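Local coordinates for protein alginate lyase AlgAT5 (Defluviitalea, PDB 5ZQI) that probably cleaves the polysaccharide alginate by beta-elimination, as a polysaccharide lyase of family 7 built on a beta-sandwich fold, at residues N66-L71 with R124-D129; A134-T139 with I209-G214; H143-D148 with C235-G240; H160-Q165 with V173-L178; I166-D171 with K230-C235. One frame throughout, in Å; residues are numbered along the deposited sequence.

Contact 1: residues N66-L71 with R124-D129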
# COMPACT_ATOMS: atom_id res chain seq x y z
N ASN A 66 9.35 -0.58 11.50
CA ASN A 66 8.01 -0.76 12.04
C ASN A 66 7.04 -1.17 10.94
O ASN A 66 5.94 -0.64 10.82
CB ASN A 66 7.54 0.52 12.75
CG ASN A 66 8.03 0.60 14.16
OD1 ASN A 66 8.29 -0.43 14.80
ND2 ASN A 66 8.17 1.81 14.66
N TRP A 67 7.46 -2.17 10.17
CA TRP A 67 6.59 -2.78 9.18
C TRP A 67 6.80 -4.29 9.20
O TRP A 67 7.83 -4.78 9.64
CB TRP A 67 6.91 -2.27 7.78
CG TRP A 67 6.69 -0.79 7.47
CD1 TRP A 67 7.63 0.19 7.45
CD2 TRP A 67 5.45 -0.17 7.13
NE1 TRP A 67 7.04 1.38 7.10
CE2 TRP A 67 5.71 1.19 6.89
CE3 TRP A 67 4.14 -0.65 6.98
CZ2 TRP A 67 4.71 2.07 6.55
CZ3 TRP A 67 3.14 0.24 6.64
CH2 TRP A 67 3.44 1.58 6.40
N LYS A 68 5.81 -5.02 8.70
CA LYS A 68 5.97 -6.42 8.30
C LYS A 68 5.46 -6.55 6.87
O LYS A 68 4.62 -5.75 6.43
CB LYS A 68 5.26 -7.38 9.24
CG LYS A 68 3.79 -7.33 9.31
CD LYS A 68 3.25 -8.50 10.17
CE LYS A 68 1.77 -8.38 10.38
NZ LYS A 68 1.26 -9.55 11.14
N LEU A 69 5.98 -7.54 6.15
CA LEU A 69 5.68 -7.72 4.73
C LEU A 69 4.84 -8.97 4.50
O LEU A 69 5.18 -10.03 5.03
CB LEU A 69 6.97 -7.83 3.92
CG LEU A 69 6.83 -8.10 2.42
CD1 LEU A 69 6.30 -6.91 1.68
CD2 LEU A 69 8.21 -8.51 1.86
N THR A 70 3.75 -8.85 3.73
CA THR A 70 3.03 -10.00 3.20
C THR A 70 3.39 -10.21 1.73
O THR A 70 3.39 -9.25 0.95
CB THR A 70 1.52 -9.84 3.35
OG1 THR A 70 1.22 -9.62 4.73
CG2 THR A 70 0.79 -11.09 2.81
N LEU A 71 3.70 -11.46 1.36
CA LEU A 71 4.11 -11.84 0.02
C LEU A 71 2.97 -12.38 -0.81
O LEU A 71 1.91 -12.77 -0.30
CB LEU A 71 5.20 -12.91 0.11
CG LEU A 71 6.55 -12.51 0.69
CD1 LEU A 71 7.42 -13.74 0.96
CD2 LEU A 71 7.28 -11.54 -0.19
N ARG A 124 2.53 -3.88 6.25
CA ARG A 124 1.52 -3.67 7.28
C ARG A 124 2.18 -3.02 8.49
O ARG A 124 3.21 -3.49 8.96
CB ARG A 124 0.89 -5.01 7.65
CG ARG A 124 -0.34 -5.02 8.57
CD ARG A 124 0.02 -4.91 10.04
NE ARG A 124 -1.12 -5.36 10.85
CZ ARG A 124 -1.66 -4.70 11.86
NH1 ARG A 124 -2.71 -5.23 12.49
NH2 ARG A 124 -1.13 -3.56 12.29
N GLU A 125 1.59 -1.93 8.97
CA GLU A 125 2.21 -1.12 10.01
C GLU A 125 2.35 -1.87 11.32
O GLU A 125 1.39 -2.41 11.85
CB GLU A 125 1.34 0.14 10.24
CG GLU A 125 2.01 1.15 11.16
CD GLU A 125 1.11 2.22 11.69
OE1 GLU A 125 -0.05 2.32 11.24
OE2 GLU A 125 1.58 3.01 12.53
N MET A 126 3.53 -1.81 11.89
CA MET A 126 3.87 -2.34 13.20
C MET A 126 4.38 -1.23 14.11
O MET A 126 4.46 -0.06 13.71
CB MET A 126 4.94 -3.42 13.03
CG MET A 126 4.49 -4.55 12.05
SD MET A 126 3.11 -5.57 12.62
CE MET A 126 3.92 -6.59 13.83
N THR A 127 4.73 -1.61 15.34
CA THR A 127 5.28 -0.70 16.33
C THR A 127 6.23 -1.49 17.21
O THR A 127 6.27 -2.72 17.16
CB THR A 127 4.16 -0.02 17.12
OG1 THR A 127 4.70 1.09 17.87
CG2 THR A 127 3.47 -0.99 18.04
N ASN A 128 7.02 -0.75 18.00
CA ASN A 128 7.96 -1.33 18.96
C ASN A 128 8.95 -2.27 18.27
O ASN A 128 8.97 -3.48 18.49
CB ASN A 128 7.19 -2.06 20.07
CG ASN A 128 8.06 -2.47 21.22
OD1 ASN A 128 9.10 -1.87 21.48
ND2 ASN A 128 7.63 -3.51 21.93
N ASP A 129 9.80 -1.67 17.45
CA ASP A 129 10.85 -2.42 16.76
C ASP A 129 10.27 -3.48 15.84
O ASP A 129 10.89 -4.51 15.57
CB ASP A 129 11.80 -3.06 17.78
CG ASP A 129 13.11 -3.49 17.18
OD1 ASP A 129 13.49 -2.92 16.12
OD2 ASP A 129 13.77 -4.38 17.76
O HOH W 1 10.67 1.24 16.92
O HOH W 2 7.69 1.88 17.89
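Met126 holds CG anti to its carbonyl carbon (chi1 -56°) and bends again at both later torsions, folding its thioether obliquely across the Lys68 chain. Met126 SD lies 3.8 Å from Lys68 CG, and Met126 CG comes within 3.6 Å of Lys68 N. Lys68 starts with CG wedged between backbone N and carbonyl carbon (chi1 66°) and then runs extended alongside Arg124, Lys68 CE reaching 3.9 Å from Arg124 CD. The like charges of these two chains have separate partners: Lys68 NZ forms a salt bridge with Glu78, while Arg124 NH2 donates to Glu125 O at 2.8 Å and to Ala134 O.

The backbones pair as antiparallel strands, with Lys68 and Arg124 bonded in both directions. Met126 N donates to Asn66 O at 2.9 Å from 57° out of the carbonyl plane. Beyond it, Asn66 ND2 and Asn128 N share a water, 2.7 Å from Asn128 N, while Asn66 OD1 accepts from Gly130 N. On the face shared with Glu125, the Trp67 edge atom CE3 meets Arg124 C at 3.4 Å. Strand 67-70 borders strand 120-127, and Trp67 reaches across the sandwich to Leu264 and Val266 of strand 256-269.

Contact 2: residues A134-T139 with I209-G214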
# COMPACT_ATOMS: atom_id res chain seq x y z
N ALA A 134 0.48 -2.34 14.99
CA ALA A 134 -0.03 -1.00 15.20
C ALA A 134 -1.55 -1.01 15.29
O ALA A 134 -2.23 -1.77 14.59
CB ALA A 134 0.42 -0.07 14.06
N SER A 135 -2.09 -0.10 16.10
CA SER A 135 -3.53 0.04 16.28
C SER A 135 -3.81 1.43 16.81
O SER A 135 -3.47 1.75 17.95
CB SER A 135 -4.04 -1.02 17.23
OG SER A 135 -5.43 -0.86 17.49
N TRP A 136 -4.47 2.26 16.00
CA TRP A 136 -4.73 3.63 16.42
C TRP A 136 -6.12 4.06 15.97
O TRP A 136 -6.83 3.35 15.28
CB TRP A 136 -3.62 4.57 15.91
CG TRP A 136 -3.21 4.36 14.48
CD1 TRP A 136 -2.12 3.66 14.02
CD2 TRP A 136 -3.87 4.88 13.31
NE1 TRP A 136 -2.08 3.68 12.67
CE2 TRP A 136 -3.13 4.43 12.19
CE3 TRP A 136 -5.01 5.66 13.10
CZ2 TRP A 136 -3.51 4.75 10.90
CZ3 TRP A 136 -5.37 5.97 11.81
CH2 TRP A 136 -4.62 5.53 10.73
N SER A 137 -6.52 5.25 16.41
CA SER A 137 -7.87 5.74 16.24
C SER A 137 -7.88 7.05 15.46
O SER A 137 -7.02 7.91 15.64
CB SER A 137 -8.51 5.94 17.61
OG SER A 137 -9.71 6.69 17.56
N THR A 138 -8.90 7.23 14.64
CA THR A 138 -9.04 8.50 13.93
C THR A 138 -9.50 9.65 14.83
O THR A 138 -9.53 10.79 14.37
CB THR A 138 -10.03 8.40 12.78
OG1 THR A 138 -11.32 8.08 13.28
CG2 THR A 138 -9.63 7.30 11.78
N THR A 139 -9.89 9.36 16.07
CA THR A 139 -10.40 10.37 16.99
C THR A 139 -9.47 10.69 18.16
O THR A 139 -9.81 11.55 18.98
CB THR A 139 -11.77 9.94 17.56
OG1 THR A 139 -11.67 8.62 18.11
CG2 THR A 139 -12.82 9.97 16.46
N ILE A 209 -1.78 10.86 3.78
CA ILE A 209 -3.01 10.51 4.48
C ILE A 209 -2.84 10.95 5.92
O ILE A 209 -1.85 10.58 6.56
CB ILE A 209 -3.30 9.01 4.39
CG1 ILE A 209 -3.37 8.55 2.94
CG2 ILE A 209 -4.61 8.70 5.17
CD1 ILE A 209 -3.51 7.04 2.78
N VAL A 210 -3.79 11.76 6.43
CA VAL A 210 -3.76 12.27 7.80
C VAL A 210 -5.09 11.96 8.46
O VAL A 210 -6.13 12.47 8.04
CB VAL A 210 -3.48 13.78 7.84
CG1 VAL A 210 -3.43 14.26 9.30
CG2 VAL A 210 -2.23 14.13 7.11
N ALA A 211 -5.05 11.19 9.53
CA ALA A 211 -6.23 10.86 10.33
C ALA A 211 -6.13 11.56 11.68
O ALA A 211 -5.15 11.36 12.41
CB ALA A 211 -6.34 9.35 10.52
N SER A 212 -7.15 12.34 12.04
CA SER A 212 -7.15 13.15 13.24
C SER A 212 -8.52 13.82 13.33
O SER A 212 -9.13 14.16 12.32
CB SER A 212 -6.05 14.20 13.18
OG SER A 212 -5.92 14.88 14.41
N GLY A 213 -8.99 13.98 14.56
CA GLY A 213 -10.19 14.78 14.79
C GLY A 213 -11.46 14.17 14.26
O GLY A 213 -12.44 14.88 14.04
N GLY A 214 -11.49 12.86 14.06
CA GLY A 214 -12.65 12.22 13.48
C GLY A 214 -12.77 12.43 11.99
O GLY A 214 -13.87 12.33 11.43
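A beta-hairpin turn, Gly213-Gly214 between strands 205-212 and 215-220 of the sandwich, receives the loop that leads into strand 142-153. Trp136 and Thr138 of that loop pack beside Ala211, the last inward-facing residue before the turn. Trp136 CZ3 touches Ala211 CB at 3.7 Å, in an oblique approach to the indole. The ring is set by a first torsion that places CG between backbone N and carbonyl carbon (chi1 45°); its NE1 is bonded to Glu125, and the ring of His143 stacks on it. Thr138 CG2 adds a looser contact, 4.1 Å from Ala211 CB, while its OG1 is engaged by Lys230 O and Val232 N, tying the loop to residues 230-235 as well.

The loop is shaped by an ST turn, in which Ser137 OG accepts from Thr139 N at 3.1 Å. This bend leaves Thr138 O aimed at the hairpin. Both glycines have positive phi, and the turn they make presents Gly214 N to that oxygen at 2.9 Å, tilted 35° from the carbonyl plane; Gly213 N, although near, is too poorly angled to bond. Finally, Thr139 CG2 rests 3.7 Å from Gly214 CA.

Contact 3: residues H143-D148 with C235-G240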
# COMPACT_ATOMS: atom_id res chain seq x y z
N HIS A 143 -2.30 10.86 12.97
CA HIS A 143 -1.67 9.70 12.35
C HIS A 143 -1.48 10.00 10.88
O HIS A 143 -2.46 10.25 10.16
CB HIS A 143 -2.55 8.47 12.59
CG HIS A 143 -3.06 8.43 13.98
ND1 HIS A 143 -2.26 8.12 15.07
CD2 HIS A 143 -4.26 8.80 14.49
CE1 HIS A 143 -2.97 8.24 16.17
NE2 HIS A 143 -4.18 8.66 15.85
N THR A 144 -0.23 9.94 10.41
CA THR A 144 0.10 10.40 9.07
C THR A 144 0.94 9.36 8.35
O THR A 144 1.86 8.80 8.93
CB THR A 144 0.90 11.70 9.14
OG1 THR A 144 0.16 12.69 9.86
CG2 THR A 144 1.25 12.24 7.74
N MET A 145 0.64 9.13 7.07
CA MET A 145 1.49 8.35 6.18
C MET A 145 1.74 9.17 4.91
O MET A 145 0.79 9.73 4.33
CB MET A 145 0.86 7.02 5.79
CG MET A 145 1.76 6.20 4.84
SD MET A 145 1.25 4.50 4.57
CE MET A 145 -0.42 4.68 3.95
N ILE A 146 3.00 9.25 4.50
CA ILE A 146 3.38 9.85 3.23
C ILE A 146 4.06 8.79 2.37
O ILE A 146 5.02 8.14 2.82
CB ILE A 146 4.32 11.05 3.39
CG1 ILE A 146 3.79 12.02 4.41
CG2 ILE A 146 4.46 11.74 2.03
CD1 ILE A 146 4.75 13.17 4.77
N ILE A 147 3.56 8.59 1.16
CA ILE A 147 4.15 7.64 0.22
C ILE A 147 4.55 8.41 -1.04
O ILE A 147 3.72 9.09 -1.64
CB ILE A 147 3.20 6.50 -0.18
CG1 ILE A 147 2.42 5.91 0.99
CG2 ILE A 147 4.01 5.41 -0.91
CD1 ILE A 147 1.42 4.88 0.54
N ASP A 148 5.82 8.29 -1.45
CA ASP A 148 6.38 8.89 -2.66
C ASP A 148 6.66 7.70 -3.57
O ASP A 148 7.50 6.86 -3.25
CB ASP A 148 7.63 9.67 -2.27
CG ASP A 148 8.34 10.27 -3.42
OD1 ASP A 148 7.87 10.15 -4.57
OD2 ASP A 148 9.36 10.96 -3.14
N CYS A 235 -7.15 1.04 13.75
CA CYS A 235 -6.61 1.33 12.43
C CYS A 235 -5.11 1.11 12.34
O CYS A 235 -4.38 1.24 13.32
CB CYS A 235 -6.88 2.78 12.00
SG CYS A 235 -8.61 3.19 11.77
N TYR A 236 -4.66 0.85 11.12
CA TYR A 236 -3.24 0.77 10.81
C TYR A 236 -3.04 1.05 9.32
O TYR A 236 -3.94 0.89 8.50
CB TYR A 236 -2.67 -0.61 11.19
CG TYR A 236 -3.41 -1.81 10.64
CD1 TYR A 236 -4.52 -2.34 11.31
CD2 TYR A 236 -3.00 -2.43 9.47
CE1 TYR A 236 -5.20 -3.42 10.80
CE2 TYR A 236 -3.69 -3.51 8.96
CZ TYR A 236 -4.76 -4.01 9.66
OH TYR A 236 -5.43 -5.11 9.17
N PHE A 237 -1.83 1.49 9.00
CA PHE A 237 -1.47 1.80 7.63
C PHE A 237 -0.97 0.57 6.89
O PHE A 237 -0.41 -0.37 7.49
CB PHE A 237 -0.38 2.89 7.57
CG PHE A 237 -0.86 4.28 7.98
CD1 PHE A 237 -1.87 4.92 7.29
CD2 PHE A 237 -0.25 4.94 9.03
CE1 PHE A 237 -2.31 6.18 7.67
CE2 PHE A 237 -0.67 6.22 9.40
CZ PHE A 237 -1.68 6.84 8.71
N LYS A 238 -1.12 0.61 5.55
CA LYS A 238 -0.51 -0.35 4.65
C LYS A 238 0.04 0.37 3.44
O LYS A 238 -0.51 1.39 3.04
CB LYS A 238 -1.50 -1.43 4.14
CG LYS A 238 -2.31 -2.09 5.25
CD LYS A 238 -2.94 -3.38 4.73
CE LYS A 238 -1.88 -4.50 4.88
NZ LYS A 238 -2.25 -5.78 4.22
N ALA A 239 1.12 -0.16 2.85
CA ALA A 239 1.69 0.42 1.64
C ALA A 239 2.38 -0.70 0.86
O ALA A 239 2.94 -1.63 1.44
CB ALA A 239 2.70 1.52 1.97
N GLY A 240 2.37 -0.57 -0.46
CA GLY A 240 2.97 -1.54 -1.34
C GLY A 240 2.08 -1.76 -2.53
O GLY A 240 1.54 -0.80 -3.10
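Met145 CB sits over the centre of the Phe237 ring, 3.6 Å from the centroid and only 6° off the ring normal, a clear CH-pi contact. CG leads past the ring, and SD makes an oblique Met-aromatic contact, 4.7 Å from the Phe237 centroid, while lying 3.8 Å from Phe237 CB and also packing on Ala239 CB. The bend at the last torsion (chi3 57°) then turns CE toward the backbone of strand 236-239, to 3.4 Å from Lys238 O and 3.6 Å from Phe237 CD1. Methionine and phenylalanine thus slide past each other in opposite directions. The ring's far end meets the backbone of strand 142-153, with Phe237 CE2 3.6 Å from Thr144 O and the carbonyl carbon of His143 in the ring plane at its edge. Further along, Ile147 CD1 packs on Ala239 CB at 3.9 Å.

Were Phe237 cut back to an alanine, Met145 CB would be likely to lose the ring face beneath it, leaving a gap between the sheets. The strand axes, 8.7 Å apart at closest and 4° from parallel, belong to the two facing sheets of the beta sandwich. No hydrogen bond crosses here, so dispersion and CH-pi forces carry this part of the interior.

Contact 4: residues H160-Q165 with V173-L178. With SO4 (sulfate ion), chain B.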
# COMPACT_ATOMS: atom_id res chain seq x y z
N HIS A 160 -6.56 -2.83 -12.24
CA HIS A 160 -6.86 -2.21 -10.96
C HIS A 160 -5.83 -2.59 -9.91
O HIS A 160 -5.58 -3.77 -9.68
CB HIS A 160 -8.23 -2.66 -10.41
CG HIS A 160 -9.42 -2.31 -11.26
ND1 HIS A 160 -10.70 -2.58 -10.83
CD2 HIS A 160 -9.54 -1.73 -12.47
CE1 HIS A 160 -11.56 -2.17 -11.75
NE2 HIS A 160 -10.88 -1.63 -12.75
N VAL A 161 -5.27 -1.58 -9.22
CA VAL A 161 -4.35 -1.83 -8.12
C VAL A 161 -4.62 -0.86 -6.97
O VAL A 161 -5.18 0.22 -7.16
CB VAL A 161 -2.86 -1.73 -8.53
CG1 VAL A 161 -2.52 -2.76 -9.61
CG2 VAL A 161 -2.52 -0.29 -8.93
N VAL A 162 -4.17 -1.27 -5.78
CA VAL A 162 -4.25 -0.46 -4.56
C VAL A 162 -2.83 -0.27 -4.04
O VAL A 162 -2.08 -1.25 -3.90
CB VAL A 162 -5.16 -1.12 -3.50
CG1 VAL A 162 -4.96 -0.50 -2.11
CG2 VAL A 162 -6.64 -1.02 -3.91
N VAL A 163 -2.49 0.96 -3.69
CA VAL A 163 -1.14 1.39 -3.34
C VAL A 163 -1.18 2.34 -2.15
O VAL A 163 -0.77 3.51 -2.22
CB VAL A 163 -0.49 2.04 -4.57
CG1 VAL A 163 -0.29 0.98 -5.68
CG2 VAL A 163 -1.24 3.25 -5.07
N GLY A 164 -1.71 1.85 -1.06
CA GLY A 164 -1.81 2.61 0.17
C GLY A 164 -3.17 2.42 0.79
O GLY A 164 -4.21 2.52 0.11
N GLN A 165 -3.21 2.13 2.09
CA GLN A 165 -4.47 1.95 2.78
C GLN A 165 -4.40 2.45 4.22
O GLN A 165 -3.34 2.49 4.86
CB GLN A 165 -4.89 0.48 2.88
CG GLN A 165 -4.82 -0.33 1.63
CD GLN A 165 -5.43 -1.70 1.86
OE1 GLN A 165 -6.55 -1.81 2.36
NE2 GLN A 165 -4.70 -2.76 1.53
N VAL A 173 -10.51 0.94 5.40
CA VAL A 173 -11.16 2.19 5.76
C VAL A 173 -11.08 3.13 4.56
O VAL A 173 -12.11 3.59 4.05
CB VAL A 173 -10.52 2.78 7.02
CG1 VAL A 173 -11.17 4.14 7.36
CG2 VAL A 173 -10.68 1.86 8.24
N ILE A 174 -9.88 3.39 4.06
CA ILE A 174 -9.72 3.97 2.74
C ILE A 174 -8.59 3.25 2.00
O ILE A 174 -7.69 2.67 2.61
CB ILE A 174 -9.44 5.49 2.75
CG1 ILE A 174 -8.13 5.82 3.44
CG2 ILE A 174 -10.61 6.27 3.33
CD1 ILE A 174 -7.54 7.18 3.02
N MET A 175 -8.65 3.31 0.67
CA MET A 175 -7.60 2.78 -0.19
C MET A 175 -7.28 3.77 -1.30
O MET A 175 -8.17 4.44 -1.85
CB MET A 175 -7.98 1.43 -0.82
CG MET A 175 -8.38 0.36 0.19
SD MET A 175 -8.40 -1.32 -0.44
CE MET A 175 -9.65 -1.13 -1.69
N ILE A 176 -5.99 3.87 -1.62
CA ILE A 176 -5.50 4.62 -2.77
C ILE A 176 -5.51 3.67 -3.96
O ILE A 176 -4.74 2.72 -4.00
CB ILE A 176 -4.11 5.20 -2.50
CG1 ILE A 176 -4.07 5.94 -1.16
CG2 ILE A 176 -3.67 6.12 -3.67
CD1 ILE A 176 -5.06 7.10 -1.00
N ARG A 177 -6.35 3.96 -4.95
CA ARG A 177 -6.70 3.00 -5.98
C ARG A 177 -6.46 3.60 -7.36
O ARG A 177 -6.86 4.74 -7.63
CB ARG A 177 -8.16 2.59 -5.83
CG ARG A 177 -8.59 1.43 -6.70
CD ARG A 177 -9.97 0.90 -6.23
NE ARG A 177 -10.42 -0.17 -7.12
CZ ARG A 177 -10.73 -1.41 -6.75
NH1 ARG A 177 -10.78 -1.73 -5.48
NH2 ARG A 177 -11.07 -2.28 -7.67
N LEU A 178 -5.85 2.82 -8.24
CA LEU A 178 -5.69 3.17 -9.65
C LEU A 178 -6.47 2.18 -10.49
O LEU A 178 -6.28 0.97 -10.36
CB LEU A 178 -4.23 3.18 -10.06
CG LEU A 178 -4.01 3.64 -11.51
CD1 LEU A 178 -4.27 5.11 -11.74
CD2 LEU A 178 -2.58 3.26 -11.94
S SO4 B . -13.57 -5.11 -6.66
O1 SO4 B . -14.51 -4.99 -7.78
O2 SO4 B . -13.98 -4.23 -5.57
O3 SO4 B . -13.51 -6.49 -6.21
O4 SO4 B . -12.24 -4.68 -7.09
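The Arg177 guanidinium takes two partners at its edge, both through NH2: His160 ND1 at 3.2 Å and sulfate O4 at 2.7 Å. Its plane stands 72° from the His160 imidazole, and NH2 approaches ND1 from 32° out of the ring plane. With CG anti to the backbone N (chi1 -171°) and the chain extended to NE, the head reaches past Val162. Glu179 and Glu186 take NE and NH1. Lys158 NZ is also hydrogen-bonded to His160 ND1 and, with Tyr118, binds the sulfate, probably from the crystallisation liquor.

Strands 160-167 and 172-179 form an antiparallel hairpin interrupted by a beta bulge, the register shifting by one residue between Val162 and Gln165. Ile176 faces both Val163 and Gly164: Val163 N donates to Ile176 O at 2.9 Å, and Ile176 N to Gly164 O at 2.8 Å. A CB on Gly164 would press to 3.3 Å from Ile176 CG1. Met175 lies alongside Gln165, with Met175 SD 3.4 Å from Gln165 OE1, and its CE crosses to Val162 CG2 at 3.7 Å. Gln165, held at NE2 by Glu122, opens the Gln-Ile-His motif of family 7 lyases. On the opposite face, Val161 CG2 packs against Leu178 CB at 4.0 Å.

Contact 5: residues I166-D171 with K230-C235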
# COMPACT_ATOMS: atom_id res chain seq x y z
N ILE A 166 -5.59 2.77 4.75
CA ILE A 166 -5.87 2.58 6.17
C ILE A 166 -6.79 1.37 6.24
O ILE A 166 -7.78 1.32 5.52
CB ILE A 166 -6.55 3.80 6.81
CG1 ILE A 166 -5.65 5.03 6.76
CG2 ILE A 166 -6.94 3.45 8.29
CD1 ILE A 166 -6.41 6.32 7.19
N HIS A 167 -6.50 0.45 7.16
CA HIS A 167 -7.27 -0.77 7.39
C HIS A 167 -7.61 -0.85 8.87
O HIS A 167 -6.85 -0.35 9.70
CB HIS A 167 -6.43 -2.00 6.94
CG HIS A 167 -7.23 -3.20 6.56
ND1 HIS A 167 -7.76 -4.07 7.49
CD2 HIS A 167 -7.58 -3.70 5.34
CE1 HIS A 167 -8.40 -5.05 6.87
NE2 HIS A 167 -8.32 -4.84 5.57
N ASP A 168 -8.74 -1.48 9.22
CA ASP A 168 -9.10 -1.68 10.63
C ASP A 168 -9.23 -3.18 10.90
O ASP A 168 -8.67 -4.00 10.14
CB ASP A 168 -10.34 -0.86 10.97
CG ASP A 168 -11.62 -1.41 10.39
OD1 ASP A 168 -11.62 -2.46 9.76
OD2 ASP A 168 -12.67 -0.76 10.59
N SER A 169 -9.89 -3.57 11.99
CA SER A 169 -9.92 -4.98 12.32
C SER A 169 -10.65 -5.82 11.29
O SER A 169 -10.41 -7.03 11.20
CB SER A 169 -10.55 -5.20 13.70
OG SER A 169 -11.90 -4.81 13.68
N ASP A 170 -11.52 -5.21 10.50
CA ASP A 170 -12.45 -5.94 9.65
C ASP A 170 -12.20 -5.73 8.16
O ASP A 170 -12.39 -6.65 7.37
CB ASP A 170 -13.90 -5.53 9.96
CG ASP A 170 -14.28 -5.74 11.42
OD1 ASP A 170 -13.88 -6.75 12.02
OD2 ASP A 170 -15.01 -4.87 11.95
N ASP A 171 -11.82 -4.53 7.75
CA ASP A 171 -11.76 -4.24 6.32
C ASP A 171 -11.01 -2.93 6.11
O ASP A 171 -10.54 -2.29 7.06
CB ASP A 171 -13.16 -4.20 5.72
CG ASP A 171 -13.16 -4.32 4.21
OD1 ASP A 171 -12.10 -4.66 3.64
OD2 ASP A 171 -14.21 -4.07 3.58
N LYS A 230 -14.84 10.21 9.62
CA LYS A 230 -14.70 8.82 9.99
C LYS A 230 -14.21 8.70 11.43
O LYS A 230 -13.15 9.23 11.80
CB LYS A 230 -13.75 8.12 9.00
CG LYS A 230 -13.64 6.62 9.24
CD LYS A 230 -14.92 5.90 8.92
CE LYS A 230 -15.09 5.60 7.44
NZ LYS A 230 -16.25 4.70 7.22
N SER A 231 -14.97 7.97 12.22
CA SER A 231 -14.67 7.70 13.63
C SER A 231 -14.50 6.19 13.75
O SER A 231 -15.50 5.47 13.79
CB SER A 231 -15.78 8.24 14.51
OG SER A 231 -15.59 7.87 15.88
N VAL A 232 -13.25 5.72 13.80
CA VAL A 232 -12.95 4.29 13.88
C VAL A 232 -11.63 4.10 14.61
O VAL A 232 -10.69 4.90 14.46
CB VAL A 232 -12.93 3.67 12.47
CG1 VAL A 232 -11.96 4.40 11.57
CG2 VAL A 232 -12.57 2.18 12.51
N SER A 233 -11.54 3.02 15.39
CA SER A 233 -10.32 2.61 16.07
C SER A 233 -9.84 1.26 15.53
O SER A 233 -10.46 0.65 14.63
CB SER A 233 -10.52 2.58 17.59
OG SER A 233 -11.50 1.65 17.95
N GLY A 234 -8.70 0.81 16.03
CA GLY A 234 -8.06 -0.37 15.49
C GLY A 234 -7.51 -0.18 14.09
O GLY A 234 -7.33 -1.16 13.35
N CYS A 235 -7.15 1.04 13.75
CA CYS A 235 -6.61 1.33 12.43
C CYS A 235 -5.11 1.11 12.34
O CYS A 235 -4.38 1.24 13.32
CB CYS A 235 -6.88 2.78 12.00
SG CYS A 235 -8.61 3.19 11.77
O HOH W 3 -11.18 -2.11 14.11
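Asp168 OD1 is gripped by two backbone N-H groups, Asp170 N at 2.8 Å and Asp171 N at 2.9 Å, while the other oxygen, OD2, touches Val232 CG2 of the facing loop at 3.5 Å. Asp171 N meets OD1 nearly along its C-O axis; Asp170 N comes from 45° above the carboxylate plane. The carboxylate can serve both because CG lies between backbone N and carbonyl carbon (chi1 73°), curling it back over the turn. With the carboxylate gone, as in an alanine here, Asp170 N and Asp171 N are likely to be left without their shared acceptor and the turn set free to shift, besides uncovering Val232.

This Asx turn closes the hairpin between strands 160-167 and 172-179. Opposite it, Gly234 and Cys235 form a G1 beta bulge facing Trp136. No direct hydrogen bond spans the two loops; paired CA-H...O contacts bring the backbones together, Cys235 CA to His167 O at 3.2 Å and Asp168 CA to Gly234 O at 3.3 Å. A water adds a bridge, accepting from Ser169 N at 2.9 Å and donating to Ser233 O. On the buried side, Ile166 CG2 packs on Cys235 CB at 3.8 Å, next to the indole of Trp136.

From the N terminus, contact 1 closes first, joining strand 67-70 to strand 120-127 before any other contact opens. Contact 2 starts in the loop after strand 132-133 and ends at the hairpin turn of the seven-stranded sheet; contact 3, opening inside it and closing later, crosses it and bridges the two sheets. Contact 4, a local hairpin, is nested within both. Contact 5 crosses contacts 2 and 4 but lies inside contact 3, with which it shares Cys235. Spatially, Glu125 links contact 1 to Trp136 of contact 2 and to Phe237 of contact 3, while Ile209 of contact 2 packs on Ile174 and Ile176 of contact 4, again joining the two sheets.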